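Side-chain contacts in cytochrome c'' (Methylophilus methylotrophus, PDB 1GU2), which binds heme c covalently and probably carries electrons: residues Glu6-Val9 / Tyr10-Thr13; Pro21-Glu24 / Ala25-Ile28; Thr54-Pro57 / Ala58-Gly61; Asp90-Thr93 / Lys94-Asp98; Lys32-Phe35 / Asn36-Phe39. All blocks are in the same frame, centred on the assembly; numbering follows the deposited sequence. Where two conformers were deposited one is given.

In the fold
Along the chain the order is interaction 1, 2, 5, 3, 4. Interaction 1 lies on helix 2-19, and interaction 2 in the surface loop that follows it; their centres are about 12 Å apart and they touch, V9 and T13 meeting P26. The chain then runs straight into helix 28-36, whose end makes interaction 5 and touches the heme through F34. Interaction 3, the loop after the heme-binding helix 49-53, packs on F35 of interaction 5, with centres about 13 Å apart. Interaction 4, on helix 85-100, supplies the axial iron ligand H95. Interactions 1 and 3 lie on opposite sides of the chain's centre, about 22 Å between centres. The heme site joins distant chain segments.

Interaction 1 (Glu6-Val9 / Tyr10-Thr13)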
# COMPACT_ATOMS: atom_id res chain seq x y z
N GLU A 6 -9.73 -4.14 -6.13
CA GLU A 6 -9.45 -5.29 -6.96
C GLU A 6 -9.17 -4.89 -8.41
O GLU A 6 -8.24 -5.40 -9.04
CB GLU A 6 -10.64 -6.27 -6.88
CG GLU A 6 -10.39 -7.57 -7.60
CD GLU A 6 -11.58 -8.50 -7.69
OE1 GLU A 6 -11.65 -9.32 -8.66
OE2 GLU A 6 -12.43 -8.48 -6.77
N LYS A 7 -9.97 -3.99 -8.97
CA LYS A 7 -9.72 -3.56 -10.35
C LYS A 7 -8.36 -2.88 -10.51
O LYS A 7 -7.71 -3.01 -11.55
CB LYS A 7 -10.87 -2.66 -10.79
CG LYS A 7 -12.21 -3.39 -10.99
CD LYS A 7 -13.27 -2.50 -11.62
CE LYS A 7 -13.58 -1.30 -10.72
NZ LYS A 7 -14.51 -0.37 -11.46
N LEU A 8 -7.91 -2.14 -9.49
CA LEU A 8 -6.58 -1.50 -9.54
C LEU A 8 -5.49 -2.56 -9.56
O LEU A 8 -4.44 -2.35 -10.21
CB LEU A 8 -6.37 -0.53 -8.39
CG LEU A 8 -7.11 0.82 -8.53
CD1 LEU A 8 -7.00 1.55 -7.20
CD2 LEU A 8 -6.58 1.67 -9.65
N VAL A 9 -5.65 -3.69 -8.90
CA VAL A 9 -4.61 -4.73 -8.98
C VAL A 9 -4.40 -5.16 -10.42
O VAL A 9 -3.28 -5.28 -10.88
CB VAL A 9 -5.01 -5.93 -8.10
CG1 VAL A 9 -4.02 -7.11 -8.27
CG2 VAL A 9 -5.06 -5.58 -6.65
N TYR A 10 -5.49 -5.37 -11.21
CA TYR A 10 -5.29 -5.75 -12.62
C TYR A 10 -4.62 -4.66 -13.42
O TYR A 10 -3.74 -4.91 -14.24
CB TYR A 10 -6.58 -6.11 -13.37
CG TYR A 10 -7.34 -7.15 -12.60
CD1 TYR A 10 -8.52 -6.73 -11.99
CD2 TYR A 10 -6.91 -8.47 -12.48
CE1 TYR A 10 -9.28 -7.62 -11.25
CE2 TYR A 10 -7.69 -9.35 -11.74
CZ TYR A 10 -8.86 -8.93 -11.14
OH TYR A 10 -9.62 -9.82 -10.40
N LYS A 11 -5.05 -3.42 -13.20
CA LYS A 11 -4.48 -2.29 -13.92
C LYS A 11 -2.98 -2.22 -13.69
O LYS A 11 -2.18 -2.17 -14.63
CB LYS A 11 -5.16 -0.97 -13.51
CG LYS A 11 -4.59 0.23 -14.20
CD LYS A 11 -5.28 1.53 -13.85
CE LYS A 11 -4.53 2.71 -14.45
NZ LYS A 11 -5.36 3.97 -14.24
N TYR A 12 -2.55 -2.22 -12.43
CA TYR A 12 -1.12 -2.11 -12.16
C TYR A 12 -0.36 -3.36 -12.57
O TYR A 12 0.82 -3.27 -12.98
CB TYR A 12 -0.87 -1.80 -10.68
CG TYR A 12 -1.32 -0.42 -10.26
CD1 TYR A 12 -0.93 0.71 -10.92
CD2 TYR A 12 -2.14 -0.28 -9.15
CE1 TYR A 12 -1.36 1.99 -10.51
CE2 TYR A 12 -2.56 0.99 -8.74
CZ TYR A 12 -2.18 2.10 -9.42
OH TYR A 12 -2.61 3.33 -8.99
N THR A 13 -1.01 -4.53 -12.51
CA THR A 13 -0.31 -5.74 -13.00
C THR A 13 -0.00 -5.63 -14.47
O THR A 13 1.12 -5.97 -14.92
CB THR A 13 -1.20 -6.96 -12.77
OG1 THR A 13 -1.36 -7.17 -11.34
CG2 THR A 13 -0.53 -8.19 -13.37
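E6 and Y10 lie side by side one helical turn apart and join at their polar ends. Y10 OH donates to E6 OE1 at 2.7 Å; OE1 accepts with its anti lone pair, the one pointing away from OE2. OE1 sits at the edge of the Y10 ring, in its plane, while the carboxylate is turned 58° against the ring. The glutamate sends CG opposite its own backbone N (chi1 -174°) and continues extended, which brings the acid to the phenol. Within the helix, K11 N bonds to K7 O and Y12 N to L8 O, the latter almost straight at 2.9 Å. V9 O is gripped twice: T13 N reaches it at 2.9 Å and T13 OG1 at 2.7 Å. The two donors come from opposite faces of the carbonyl plane, the hydroxyl standing well above it. T13 can do this because OG1 lies beside its own backbone N (chi1 -65°) and folds back along the helix. Among the apolar contacts, L8 and Y12 run alongside each other, with L8 CB 4.1 Å from Y12 CE2. L8 packs on I85 and E89 of helix 85-100, and Y12 lies between E89, which also forms a salt bridge with K11 NZ, and A110 of helix 106-118. On that last helix V9 meets I113 and T13 meets A110. The buried hydroxyl of T13 is thus satisfied by V9 O, a carbonyl of its own helix, whereas the charge of E6, which is partly exposed, is probably eased by the phenol proton.

Interaction 2 (Pro21-Glu24 / Ala25-Ile28); sequences PMYE and APSI
Y23 folds forward over the chain that follows it, so that its ring meets A25 and its hydroxyl meets P26. From CB the ring carbon CG goes out trans to N across the CA-CB bond (chi1 -178°), which carries the ring along the chain instead of back over residues 21-22. Further out the ring presents one face to the carbonyl oxygen of A25: CE2 is 3.7 Å from A25 O, and CZ is slightly nearer at 3.6 Å, while CE1 stands farther off at 4.2 Å. At the tip OH comes within 3.3 Å of P26 CA, while P26 CB is more distant. The hydroxyl has its polar partner outside the loop, a hydrogen bond with N111 OD1, and because the same oxygen accepts from S27 N, one side-chain amide of helix 106-118 holds both the ring tip and the backbone of the loop. A water links the backbone beside the ring, accepting from E24 N at 2.9 Å and donating a weak bond to A25 O. The loop 21-28 runs at the surface from helix 2-19, where Y23 packs on A16 and P26 on V9 and T13, past S107 and A110 of helix 106-118, which also meet Y23, to S27, the N-cap of helix 28-36, its OG bonded to D30 N.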
# COMPACT_ATOMS: atom_id res chain seq x y z
N PRO A 21 8.75 -7.68 -18.14
CA PRO A 21 8.04 -8.86 -18.63
C PRO A 21 8.09 -10.11 -17.75
O PRO A 21 7.15 -10.94 -17.79
CB PRO A 21 8.74 -9.11 -19.98
CG PRO A 21 9.15 -7.74 -20.45
CD PRO A 21 9.63 -7.12 -19.19
N MET A 22 9.13 -10.28 -16.92
CA MET A 22 9.13 -11.43 -16.03
C MET A 22 8.08 -11.32 -14.94
O MET A 22 7.73 -12.34 -14.33
CB MET A 22 10.55 -11.64 -15.47
CG MET A 22 11.53 -12.18 -16.61
SD MET A 22 13.05 -12.47 -15.82
CE MET A 22 12.63 -13.94 -14.88
N TYR A 23 7.56 -10.13 -14.68
CA TYR A 23 6.47 -9.99 -13.72
C TYR A 23 5.18 -10.31 -14.38
O TYR A 23 4.81 -9.64 -15.38
CB TYR A 23 6.45 -8.57 -13.18
CG TYR A 23 5.38 -8.32 -12.15
CD1 TYR A 23 4.14 -7.81 -12.46
CD2 TYR A 23 5.60 -8.59 -10.81
CE1 TYR A 23 3.17 -7.59 -11.52
CE2 TYR A 23 4.66 -8.37 -9.83
CZ TYR A 23 3.44 -7.86 -10.21
OH TYR A 23 2.44 -7.61 -9.29
N GLU A 24 4.47 -11.29 -13.88
CA GLU A 24 3.25 -11.79 -14.53
C GLU A 24 1.97 -11.66 -13.73
O GLU A 24 0.88 -11.52 -14.31
CB GLU A 24 3.43 -13.29 -14.86
CG GLU A 24 4.47 -13.40 -15.99
CD GLU A 24 4.72 -14.82 -16.43
OE1 GLU A 24 4.23 -15.78 -15.82
OE2 GLU A 24 5.44 -14.92 -17.42
N ALA A 25 2.07 -11.70 -12.41
CA ALA A 25 0.92 -11.72 -11.52
C ALA A 25 1.36 -11.22 -10.17
O ALA A 25 2.51 -11.34 -9.78
CB ALA A 25 0.38 -13.14 -11.43
N PRO A 26 0.43 -10.66 -9.41
CA PRO A 26 0.77 -10.19 -8.05
C PRO A 26 1.27 -11.26 -7.10
O PRO A 26 0.83 -12.42 -7.11
CB PRO A 26 -0.57 -9.69 -7.51
CG PRO A 26 -1.46 -9.49 -8.65
CD PRO A 26 -0.95 -10.33 -9.80
N SER A 27 2.16 -10.85 -6.21
CA SER A 27 2.63 -11.64 -5.10
C SER A 27 2.23 -11.00 -3.79
O SER A 27 2.78 -9.94 -3.46
CB SER A 27 4.17 -11.68 -5.12
OG SER A 27 4.64 -12.28 -3.92
N ILE A 28 1.30 -11.64 -3.10
CA ILE A 28 0.95 -11.07 -1.81
C ILE A 28 2.07 -11.20 -0.78
O ILE A 28 2.16 -10.34 0.11
CB ILE A 28 -0.34 -11.73 -1.34
CG1 ILE A 28 -1.41 -10.93 -2.14
CG2 ILE A 28 -0.70 -11.77 0.10
CD1 ILE A 28 -2.47 -11.91 -2.41
O HOH W 1 5.12 -12.74 -11.51

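Interaction 3 (Thr54-Pro57 / Ala58-Gly61); sequences TNNP and ANVG
T54 reaches across the loop to N59, V60 and G61, while a type I beta turn from N56 to N59 reverses the chain on its way from helix 49-53 to strand 61-62. T54 is the first residue past the helix and has a positive phi. Its OG1 lies between the backbone N and the carbonyl carbon (chi1 83°), 3.7 Å from N59 CB, and accepts a long, weak bond from N56 N. Its methyl CG2 rests 3.6 Å from V60 O and 4.0 Å from G61 CA. N55 touches N36. The buried side chain of N56 crosses that of N59 at about a right angle, their amide planes 65° apart, and also lies against A58. A glycine here removes this amide, and would probably open a gap beside A58 and leave the N59 side chain freer to turn. P57 takes the first corner of the turn, its ring packed against F35 and against Y115 and L116 of helix 106-118. The turn closes where N59 N donates to N56 O at 3.0 Å, the donor standing 46° out of the carbonyl plane.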
# COMPACT_ATOMS: atom_id res chain seq x y z
N THR A 54 0.90 0.31 11.26
CA THR A 54 1.04 -0.90 12.07
C THR A 54 1.38 -2.06 11.16
O THR A 54 1.37 -1.96 9.93
CB THR A 54 -0.16 -1.20 13.01
OG1 THR A 54 -1.21 -1.87 12.30
CG2 THR A 54 -0.83 -0.01 13.59
N ASN A 55 1.66 -3.22 11.78
CA ASN A 55 1.97 -4.39 10.95
C ASN A 55 0.78 -5.16 10.43
O ASN A 55 0.84 -6.25 9.86
CB ASN A 55 2.90 -5.42 11.67
CG ASN A 55 2.27 -6.02 12.87
OD1 ASN A 55 1.06 -5.98 13.08
ND2 ASN A 55 3.11 -6.60 13.74
N ASN A 56 -0.39 -4.73 10.55
CA ASN A 56 -1.71 -5.13 10.10
C ASN A 56 -2.48 -3.92 9.53
O ASN A 56 -3.00 -3.09 10.29
CB ASN A 56 -2.48 -5.81 11.25
CG ASN A 56 -3.72 -6.54 10.81
OD1 ASN A 56 -4.37 -7.33 11.53
ND2 ASN A 56 -4.11 -6.32 9.59
N PRO A 57 -2.65 -3.90 8.21
CA PRO A 57 -3.39 -2.77 7.60
C PRO A 57 -4.88 -2.74 7.81
O PRO A 57 -5.58 -1.80 7.43
CB PRO A 57 -3.03 -2.97 6.12
CG PRO A 57 -2.84 -4.44 5.96
CD PRO A 57 -2.18 -4.87 7.22
N ALA A 58 -5.50 -3.70 8.50
CA ALA A 58 -6.84 -3.75 8.98
C ALA A 58 -6.97 -2.97 10.29
O ALA A 58 -8.12 -2.70 10.70
CB ALA A 58 -7.28 -5.20 9.17
N ASN A 59 -5.87 -2.57 10.93
CA ASN A 59 -5.94 -1.80 12.17
C ASN A 59 -5.85 -0.29 11.94
O ASN A 59 -5.41 0.18 10.90
CB ASN A 59 -4.78 -2.14 13.17
CG ASN A 59 -5.23 -3.35 13.96
OD1 ASN A 59 -5.72 -3.60 15.01
ND2 ASN A 59 -4.95 -4.38 13.23
N VAL A 60 -6.23 0.47 12.95
CA VAL A 60 -6.02 1.92 12.96
C VAL A 60 -4.56 2.19 13.21
O VAL A 60 -3.96 1.64 14.12
CB VAL A 60 -6.93 2.52 14.04
CG1 VAL A 60 -6.55 3.96 14.27
CG2 VAL A 60 -8.40 2.41 13.65
N GLY A 61 -3.97 3.04 12.41
CA GLY A 61 -2.59 3.46 12.49
C GLY A 61 -2.41 4.76 13.25
O GLY A 61 -3.37 5.35 13.78

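Interaction 4 (Asp90-Thr93 / Lys94-Asp98). With HEC (heme c), chain C.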
# COMPACT_ATOMS: atom_id res chain seq x y z
N ASP A 90 -3.69 9.21 -8.08
CA ASP A 90 -2.82 10.37 -7.91
C ASP A 90 -2.41 10.49 -6.46
O ASP A 90 -1.26 10.84 -6.15
CB ASP A 90 -3.61 11.60 -8.40
CG ASP A 90 -3.97 11.61 -9.86
OD1 ASP A 90 -3.23 10.98 -10.65
OD2 ASP A 90 -5.00 12.27 -10.25
N GLU A 91 -3.32 10.25 -5.53
CA GLU A 91 -2.96 10.38 -4.10
C GLU A 91 -1.92 9.34 -3.71
O GLU A 91 -1.03 9.64 -2.91
CB GLU A 91 -4.23 10.28 -3.22
CG GLU A 91 -5.17 11.42 -3.48
CD GLU A 91 -4.76 12.78 -2.94
OE1 GLU A 91 -3.88 12.86 -2.05
OE2 GLU A 91 -5.36 13.77 -3.44
N PHE A 92 -2.01 8.12 -4.23
CA PHE A 92 -1.03 7.09 -3.89
C PHE A 92 0.34 7.43 -4.46
O PHE A 92 1.36 7.28 -3.81
CB PHE A 92 -1.52 5.73 -4.38
CG PHE A 92 -0.79 4.49 -3.85
CD1 PHE A 92 0.08 4.47 -2.80
CD2 PHE A 92 -1.05 3.27 -4.42
CE1 PHE A 92 0.67 3.34 -2.30
CE2 PHE A 92 -0.50 2.09 -3.97
CZ PHE A 92 0.37 2.13 -2.91
N THR A 93 0.36 7.96 -5.68
CA THR A 93 1.60 8.47 -6.27
C THR A 93 2.21 9.57 -5.40
O THR A 93 3.43 9.55 -5.08
CB THR A 93 1.33 8.98 -7.69
OG1 THR A 93 1.13 7.86 -8.57
CG2 THR A 93 2.52 9.76 -8.22
N LYS A 94 1.41 10.53 -4.96
CA LYS A 94 1.93 11.61 -4.09
C LYS A 94 2.47 11.03 -2.80
O LYS A 94 3.53 11.42 -2.30
CB LYS A 94 0.87 12.66 -3.84
CG LYS A 94 0.52 13.53 -5.05
CD LYS A 94 -0.66 14.47 -4.65
CE LYS A 94 -1.18 15.38 -5.73
NZ LYS A 94 -2.54 15.91 -5.34
N HIS A 95 1.75 10.07 -2.21
CA HIS A 95 2.18 9.49 -0.92
C HIS A 95 3.47 8.71 -1.04
O HIS A 95 4.35 8.81 -0.20
CB HIS A 95 1.05 8.60 -0.39
CG HIS A 95 1.22 8.16 1.03
ND1 HIS A 95 1.52 9.03 2.07
CD2 HIS A 95 1.10 6.96 1.62
CE1 HIS A 95 1.56 8.37 3.22
NE2 HIS A 95 1.29 7.08 2.97
N CYS A 96 3.60 7.90 -2.08
CA CYS A 96 4.87 7.22 -2.32
C CYS A 96 6.01 8.22 -2.45
O CYS A 96 7.08 8.06 -1.87
CB CYS A 96 4.78 6.36 -3.60
SG CYS A 96 3.69 4.90 -3.45
N ASN A 97 5.79 9.28 -3.22
CA ASN A 97 6.80 10.33 -3.33
C ASN A 97 7.17 10.94 -2.00
O ASN A 97 8.35 11.17 -1.71
CB ASN A 97 6.32 11.46 -4.28
CG ASN A 97 6.64 11.14 -5.72
OD1 ASN A 97 7.77 11.40 -6.18
ND2 ASN A 97 5.76 10.57 -6.47
N ASP A 98 6.20 11.23 -1.16
CA ASP A 98 6.43 11.78 0.18
C ASP A 98 7.26 10.84 1.04
O ASP A 98 8.26 11.15 1.64
CB ASP A 98 5.11 12.04 0.90
CG ASP A 98 4.55 13.43 0.74
OD1 ASP A 98 3.32 13.54 1.04
OD2 ASP A 98 5.27 14.38 0.35
FE HEC C . 0.69 5.76 4.35
CHA HEC C . -2.39 7.09 3.67
CHB HEC C . 0.14 3.33 2.01
CHC HEC C . 3.95 4.75 4.69
CHD HEC C . 1.07 7.97 6.94
NA HEC C . -0.83 5.26 3.14
C1A HEC C . -2.05 5.94 2.98
C2A HEC C . -2.85 5.28 1.98
C3A HEC C . -2.16 4.20 1.56
C4A HEC C . -0.89 4.21 2.25
CMA HEC C . -2.58 3.15 0.50
CAA HEC C . -4.24 5.74 1.52
CBA HEC C . -4.17 6.66 0.28
CGA HEC C . -5.51 7.13 -0.15
O1A HEC C . -5.61 8.26 -0.68
O2A HEC C . -6.52 6.42 0.02
NB HEC C . 1.82 4.33 3.50
C1B HEC C . 1.43 3.44 2.54
C2B HEC C . 2.58 2.66 2.11
C3B HEC C . 3.65 3.08 2.84
C4B HEC C . 3.16 4.11 3.73
CMB HEC C . 2.57 1.57 1.02
CAB HEC C . 5.12 2.58 2.81
CBB HEC C . 5.74 2.74 1.43
NC HEC C . 2.19 6.25 5.58
C1C HEC C . 3.47 5.69 5.58
C2C HEC C . 4.22 6.22 6.70
C3C HEC C . 3.41 7.11 7.35
C4C HEC C . 2.16 7.14 6.65
CMC HEC C . 5.65 5.74 7.03
CAC HEC C . 3.65 7.88 8.65
CBC HEC C . 4.88 8.79 8.59
ND HEC C . -0.43 7.21 5.13
C1D HEC C . -0.08 8.06 6.20
C2D HEC C . -1.06 9.10 6.33
C3D HEC C . -1.94 8.97 5.30
C4D HEC C . -1.63 7.72 4.63
CMD HEC C . -1.06 10.19 7.42
CAD HEC C . -3.03 9.99 4.89
CBD HEC C . -4.26 9.97 5.83
CGD HEC C . -5.34 9.00 5.41
O1D HEC C . -6.19 8.58 6.25
O2D HEC C . -5.40 8.65 4.20
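K94, H95, C96 and N97 each donate a backbone N-H to the carbonyl four residues back, O of D90, E91, F92 and T93, in regular alpha-helical geometry. N97 adds a second donor: ND2 reaches T93 O at 2.9 Å, with that oxygen close to the amide plane, and from the opposite face of the carbonyl to N97 N. An alanine here has no ND2 and would probably leave T93 O with the backbone N-H as its one donor of the two. H95 swings CG away from its backbone N (chi1 -168°), which carries NE2 to 2.0 Å from the heme iron; H53 is the other axial ligand. Heme CHA lies over one face of the imidazole. Heme CMB lies at the edge of the F92 ring, near its plane, and CMA over one face, offset toward the rim. E91 CB touches heme O1A at 3.5 Å, and its OE2 stays 4.0 Å from K94 NZ, too far for a salt bridge. C96 SG, in a disulfide with C104, sits 4.2 Å from the centroid of the F92 ring, obliquely at 40° from its normal. T93 OG1 bonds to D103 in the loop joining helices 85-100 and 106-118. Helix 85-100 packs on helix 106-118 through F92, which meets K109 and F112, and offers H95 to the heme.

Interaction 5 (Lys32-Phe35 / Asn36-Phe39)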
# COMPACT_ATOMS: atom_id res chain seq x y z
N LYS A 32 3.42 -7.94 1.31
CA LYS A 32 3.59 -7.92 2.73
C LYS A 32 5.03 -7.56 3.13
O LYS A 32 5.28 -6.77 4.06
CB LYS A 32 3.16 -9.29 3.33
CG LYS A 32 3.26 -9.33 4.83
CD LYS A 32 2.83 -10.68 5.39
CE LYS A 32 2.60 -10.62 6.88
NZ LYS A 32 1.75 -11.74 7.32
N ILE A 33 6.02 -8.12 2.42
CA ILE A 33 7.41 -7.77 2.71
C ILE A 33 7.64 -6.30 2.45
O ILE A 33 8.31 -5.66 3.28
CB ILE A 33 8.35 -8.65 1.88
CG1 ILE A 33 8.38 -10.09 2.35
CG2 ILE A 33 9.77 -8.04 1.86
CD1 ILE A 33 9.03 -11.07 1.41
N PHE A 34 7.12 -5.76 1.38
CA PHE A 34 7.26 -4.35 1.05
C PHE A 34 6.68 -3.50 2.18
O PHE A 34 7.25 -2.50 2.60
CB PHE A 34 6.54 -4.10 -0.26
CG PHE A 34 6.30 -2.65 -0.63
CD1 PHE A 34 5.05 -2.08 -0.35
CD2 PHE A 34 7.29 -1.90 -1.25
CE1 PHE A 34 4.77 -0.78 -0.72
CE2 PHE A 34 7.01 -0.59 -1.63
CZ PHE A 34 5.77 -0.06 -1.32
N PHE A 35 5.52 -3.87 2.72
CA PHE A 35 4.82 -3.10 3.77
C PHE A 35 5.60 -3.06 5.08
O PHE A 35 5.55 -2.05 5.78
CB PHE A 35 3.44 -3.73 3.95
CG PHE A 35 2.53 -3.06 4.95
CD1 PHE A 35 2.03 -1.77 4.73
CD2 PHE A 35 2.18 -3.70 6.13
CE1 PHE A 35 1.21 -1.15 5.67
CE2 PHE A 35 1.35 -3.11 7.08
CZ PHE A 35 0.87 -1.82 6.84
N ASN A 36 6.29 -4.16 5.40
CA ASN A 36 7.03 -4.27 6.65
C ASN A 36 8.50 -3.96 6.56
O ASN A 36 9.18 -3.86 7.59
CB ASN A 36 6.83 -5.68 7.24
CG ASN A 36 5.40 -5.85 7.72
OD1 ASN A 36 5.02 -5.42 8.78
ND2 ASN A 36 4.58 -6.54 6.90
N ARG A 37 9.05 -3.83 5.37
CA ARG A 37 10.50 -3.71 5.21
C ARG A 37 11.02 -2.43 5.78
O ARG A 37 10.47 -1.36 5.52
CB ARG A 37 10.85 -3.77 3.71
CG ARG A 37 12.35 -3.53 3.49
CD ARG A 37 12.74 -3.47 2.04
NE ARG A 37 11.97 -4.19 1.10
CZ ARG A 37 11.21 -4.38 0.06
NH1 ARG A 37 10.80 -5.63 -0.30
NH2 ARG A 37 10.76 -3.40 -0.73
N LYS A 38 12.12 -2.49 6.56
CA LYS A 38 12.73 -1.31 7.08
C LYS A 38 13.63 -0.72 6.02
O LYS A 38 14.58 -1.35 5.54
CB LYS A 38 13.55 -1.63 8.32
CG LYS A 38 12.63 -1.91 9.52
CD LYS A 38 13.37 -2.61 10.66
CE LYS A 38 12.48 -3.64 11.35
NZ LYS A 38 13.26 -4.87 11.62
N PHE A 39 13.33 0.52 5.65
CA PHE A 39 14.16 1.28 4.73
C PHE A 39 14.88 2.35 5.50
O PHE A 39 14.58 2.67 6.64
CB PHE A 39 13.29 1.85 3.59
CG PHE A 39 12.09 2.65 4.03
CD1 PHE A 39 12.20 3.95 4.50
CD2 PHE A 39 10.82 2.09 3.95
CE1 PHE A 39 11.07 4.70 4.84
CE2 PHE A 39 9.69 2.80 4.31
CZ PHE A 39 9.80 4.12 4.77
O HOH W 2 8.19 -0.42 4.34
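N36 turns its amide back beside K32 and F35, almost perpendicular to the F35 ring at 85° between planes. ND2 lies at the edge of that ring, near its plane and 3.8 Å from F35 CD2, while the extended chain of K32 passes obliquely and brings CG to 3.7 Å from the same nitrogen. N36 CG, lying beside its backbone N (chi1 -69°), puts the amide there. ND2 donates to K32 O at 2.9 Å, and N36 N reaches that carbonyl from the opposite face at 3.1 Å, so K32 O is gripped by two donors of one residue, and the ND2 bond fixes the turn of the amide. This is the C-terminal end of helix 28-36, where the regular bonding gives out: R37, the first residue with non-helical angles, makes merely a weak, strongly bent bond from its N to I33 O. The R37 side chain starts extended and bends at chi3, which lays the guanidinium back over the last turn. One face of it covers F34 CA, offset toward the rim. NH1 comes to 3.4 Å from I33 CG2, and NH2 meets the F34 ring at its edge, near the ring plane and 3.8 Å from CD2; the two flat groups stand 74° apart. A water sits between F34 O and R37 O, 2.7 Å from the latter. On the inner side F34 touches the heme and F35 packs on C49, which is bonded covalently to the heme, and H53, an axial ligand of its iron. Beyond R37 the chain passes into strand 39-40, where F39 pairs through its backbone with A47.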